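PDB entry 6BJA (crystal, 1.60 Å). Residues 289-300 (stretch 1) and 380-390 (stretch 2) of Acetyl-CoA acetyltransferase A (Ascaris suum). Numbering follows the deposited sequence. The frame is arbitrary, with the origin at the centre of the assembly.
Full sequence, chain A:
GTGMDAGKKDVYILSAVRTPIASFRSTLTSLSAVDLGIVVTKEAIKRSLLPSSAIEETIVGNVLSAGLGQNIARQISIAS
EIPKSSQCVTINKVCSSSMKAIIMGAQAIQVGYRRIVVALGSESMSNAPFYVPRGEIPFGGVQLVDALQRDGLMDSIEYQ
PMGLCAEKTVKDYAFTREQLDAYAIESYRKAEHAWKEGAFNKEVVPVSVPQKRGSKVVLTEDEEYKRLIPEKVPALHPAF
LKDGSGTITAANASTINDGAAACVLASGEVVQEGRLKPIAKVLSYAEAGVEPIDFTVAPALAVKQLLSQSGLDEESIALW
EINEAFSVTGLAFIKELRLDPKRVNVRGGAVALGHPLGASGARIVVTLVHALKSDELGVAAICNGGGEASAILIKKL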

# COMPACT_ATOMS: atom_id res chain seq x y z
N GLY A 289 -7.81 -36.06 -12.07
CA GLY A 289 -7.94 -34.70 -12.55
C GLY A 289 -9.00 -34.56 -13.63
O GLY A 289 -9.15 -35.43 -14.48
N VAL A 290 -9.69 -33.43 -13.58
CA VAL A 290 -10.74 -33.08 -14.54
C VAL A 290 -10.62 -31.61 -14.94
O VAL A 290 -9.68 -30.91 -14.54
CB VAL A 290 -12.13 -33.36 -13.94
CG1 VAL A 290 -12.29 -34.83 -13.56
CG2 VAL A 290 -12.34 -32.50 -12.73
N GLU A 291 -11.55 -31.12 -15.74
CA GLU A 291 -11.61 -29.70 -16.05
C GLU A 291 -11.67 -28.86 -14.77
O GLU A 291 -12.38 -29.23 -13.83
CB GLU A 291 -12.85 -29.39 -16.90
CG GLU A 291 -12.77 -29.97 -18.30
CD GLU A 291 -11.84 -29.20 -19.21
OE1 GLU A 291 -11.57 -28.01 -18.95
OE2 GLU A 291 -11.37 -29.79 -20.20
N PRO A 292 -10.96 -27.73 -14.73
CA PRO A 292 -11.01 -26.88 -13.53
C PRO A 292 -12.43 -26.59 -13.03
O PRO A 292 -12.67 -26.65 -11.83
CB PRO A 292 -10.29 -25.62 -13.99
CG PRO A 292 -9.22 -26.18 -14.87
CD PRO A 292 -9.87 -27.29 -15.64
N ILE A 293 -13.35 -26.27 -13.94
CA ILE A 293 -14.69 -25.89 -13.50
C ILE A 293 -15.38 -27.06 -12.80
O ILE A 293 -16.26 -26.85 -11.97
CB ILE A 293 -15.53 -25.39 -14.71
CG1 ILE A 293 -16.78 -24.66 -14.19
CG2 ILE A 293 -15.88 -26.52 -15.64
CD1 ILE A 293 -17.46 -23.80 -15.25
N ASP A 294 -14.99 -28.29 -13.14
CA ASP A 294 -15.63 -29.50 -12.62
C ASP A 294 -14.90 -30.10 -11.41
O ASP A 294 -15.08 -31.28 -11.10
CB ASP A 294 -15.68 -30.57 -13.72
CG ASP A 294 -16.64 -30.21 -14.85
OD1 ASP A 294 -17.76 -29.74 -14.55
OD2 ASP A 294 -16.27 -30.39 -16.06
N PHE A 295 -14.06 -29.31 -10.76
CA PHE A 295 -13.23 -29.82 -9.65
C PHE A 295 -14.04 -30.56 -8.58
O PHE A 295 -13.54 -31.51 -8.00
CB PHE A 295 -12.44 -28.68 -9.00
CG PHE A 295 -13.24 -27.79 -8.11
CD1 PHE A 295 -14.17 -26.91 -8.64
CD2 PHE A 295 -13.05 -27.81 -6.74
CE1 PHE A 295 -14.92 -26.09 -7.82
CE2 PHE A 295 -13.78 -26.99 -5.93
CZ PHE A 295 -14.72 -26.14 -6.45
N THR A 296 -15.29 -30.18 -8.39
CA THR A 296 -16.12 -30.77 -7.37
C THR A 296 -16.36 -32.27 -7.59
O THR A 296 -16.62 -32.97 -6.63
CB THR A 296 -17.48 -30.02 -7.28
OG1 THR A 296 -17.26 -28.64 -6.96
CG2 THR A 296 -18.38 -30.60 -6.20
N VAL A 297 -16.32 -32.76 -8.84
CA VAL A 297 -16.55 -34.19 -9.07
C VAL A 297 -15.28 -35.03 -9.18
O VAL A 297 -15.35 -36.26 -9.32
CB VAL A 297 -17.42 -34.43 -10.34
CG1 VAL A 297 -18.72 -33.64 -10.23
CG2 VAL A 297 -16.66 -34.09 -11.61
N ALA A 298 -14.11 -34.41 -9.06
CA ALA A 298 -12.86 -35.17 -9.08
C ALA A 298 -12.71 -36.19 -7.92
O ALA A 298 -12.11 -37.25 -8.10
CB ALA A 298 -11.66 -34.22 -9.08
N PRO A 299 -13.24 -35.88 -6.72
CA PRO A 299 -13.00 -36.86 -5.66
C PRO A 299 -13.58 -38.24 -5.93
O PRO A 299 -12.91 -39.23 -5.66
CB PRO A 299 -13.65 -36.21 -4.43
CG PRO A 299 -13.48 -34.76 -4.67
CD PRO A 299 -13.77 -34.61 -6.18
N ALA A 300 -14.79 -38.33 -6.48
CA ALA A 300 -15.36 -39.64 -6.73
C ALA A 300 -14.54 -40.36 -7.80
O ALA A 300 -14.43 -41.59 -7.76
CB ALA A 300 -16.82 -39.53 -7.17
N ALA A 380 -10.31 -41.18 2.79
CA ALA A 380 -10.36 -39.73 2.85
C ALA A 380 -10.08 -39.20 1.46
O ALA A 380 -9.13 -39.63 0.81
CB ALA A 380 -9.37 -39.18 3.86
N ALA A 381 -10.92 -38.27 1.01
CA ALA A 381 -10.81 -37.69 -0.32
C ALA A 381 -11.01 -36.18 -0.29
O ALA A 381 -11.79 -35.66 0.50
CB ALA A 381 -11.80 -38.31 -1.24
N ILE A 382 -10.27 -35.48 -1.15
CA ILE A 382 -10.31 -34.02 -1.16
C ILE A 382 -10.07 -33.49 -2.58
O ILE A 382 -9.22 -34.02 -3.28
CB ILE A 382 -9.27 -33.44 -0.16
CG1 ILE A 382 -9.37 -31.93 -0.03
CG2 ILE A 382 -7.86 -33.91 -0.49
CD1 ILE A 382 -8.70 -31.44 1.30
N CYS A 383 -10.90 -32.52 -2.99
CA CYS A 383 -10.73 -31.84 -4.27
C CYS A 383 -9.92 -30.57 -4.09
O CYS A 383 -9.76 -30.06 -2.97
CB CYS A 383 -12.08 -31.51 -4.90
SG CYS A 383 -13.05 -30.23 -4.05
N ASN A 384 -9.41 -30.04 -5.19
CA ASN A 384 -8.76 -28.74 -5.12
C ASN A 384 -9.00 -27.92 -6.34
O ASN A 384 -9.25 -28.43 -7.42
CB ASN A 384 -7.24 -28.87 -4.84
CG ASN A 384 -6.46 -29.67 -5.87
OD1 ASN A 384 -6.16 -30.84 -5.68
ND2 ASN A 384 -6.05 -29.00 -6.93
N GLY A 385 -8.97 -26.61 -6.13
CA GLY A 385 -9.05 -25.66 -7.21
C GLY A 385 -8.05 -26.04 -8.29
O GLY A 385 -6.91 -26.41 -8.00
N GLY A 386 -8.51 -25.96 -9.53
CA GLY A 386 -7.74 -26.40 -10.68
C GLY A 386 -8.20 -27.71 -11.28
O GLY A 386 -7.78 -28.09 -12.37
N GLY A 387 -9.06 -28.42 -10.56
CA GLY A 387 -9.67 -29.62 -11.10
C GLY A 387 -9.11 -30.95 -10.66
O GLY A 387 -9.35 -31.95 -11.31
N GLU A 388 -8.39 -31.01 -9.54
CA GLU A 388 -7.78 -32.27 -9.14
C GLU A 388 -8.42 -32.76 -7.85
O GLU A 388 -9.14 -32.02 -7.17
CB GLU A 388 -6.27 -32.12 -8.97
CG GLU A 388 -5.54 -32.00 -10.30
CD GLU A 388 -4.07 -32.31 -10.17
OE1 GLU A 388 -3.71 -33.43 -9.69
OE2 GLU A 388 -3.29 -31.40 -10.54
N ALA A 389 -8.18 -34.03 -7.56
CA ALA A 389 -8.50 -34.59 -6.25
C ALA A 389 -7.55 -35.71 -5.89
O ALA A 389 -6.95 -36.36 -6.76
CB ALA A 389 -9.95 -35.10 -6.22
N SER A 390 -7.40 -35.89 -4.58
CA SER A 390 -6.56 -36.92 -3.99
C SER A 390 -7.40 -37.76 -3.05
O SER A 390 -8.33 -37.24 -2.42
CB SER A 390 -5.39 -36.29 -3.22
OG SER A 390 -4.68 -35.37 -4.04
O HOH W 1 -11.21 -25.02 -9.89

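Stretch 2 is a hairpin. Strand 380-384 runs into a glycine turn, Gly385 to Gly387, and strand 388-390 returns beside it. Backbone bonds tie the two arms: Ile382 and Ser390 each donate to the other's carbonyl, and Asn384 N donates to Glu388 O. Stretch 1 enters as an extended segment, turns through a 3-10 segment at 292-297, and starts a helix at Ala298. It lies over the hairpin near its turn, and the two stretches bury 525 Å² between them.

One direct hydrogen bond joins the stretches. Val290 N donates to Gly387 O at 2.7 Å, short and nearly straight at 165°. The same oxygen, Gly387 O, also takes a CA-H...O contact from Gly289 CA at 3.3 Å. Beside it, Gly289 pairs with Glu388 as an antiparallel, non-hydrogen-bonded bridge, their CA atoms 4.2 Å apart. A water adds a second polar link: it donates to Pro292 O and accepts from Gly386 N, each at 2.9 Å.

Gly387 is the hollow of the turn. Stretch 1 bends closely around it, and Phe295 CB comes to 3.6 Å from Gly387 CA. An ideal CB on Gly387 would lie 2.3 Å from Val290 O, a clash, and 3.1 Å from Pro292 N. Its backbone angles, 101/20, also call for glycine by themselves. Gly386 has a similar backbone demand. The Pro292 ring rests against this turn, with Pro292 CG 3.5 Å from Gly386 O.

Phe295 is the large bump of the 3-10 segment. Its CA-to-CB bond points toward the hairpin, and its chi1 is p. Phe295 CB sits 3.6 Å from Asn384 O, while Phe295 CD2 reaches Cys383 SG at 3.6 Å. Cys383 SG lies 4.7 Å from the centroid of the Phe295 ring, in an oblique sulfur-aromatic contact. The backbone closes in here too: Phe295 O is 3.4 Å from Cys383 CB.

One turn on, small side chains allow the helix start to come close. Ala298 CB meets Ala389 CB at 3.4 Å, a tight methyl-to-methyl contact. Pro299 fills the hollow over the two strands. Its ring touches both arms: Pro299 CG is 3.5 Å from Cys383 CB, and Pro299 CD is 3.9 Å from Ala389 CB. Pro299 CB reaches Ala381 CB more loosely, at 4.2 Å. These contacts are apolar and depend on shape. Ala381, Cys383 and Ala389 all point toward stretch 1, and their short side chains leave room for the proline ring.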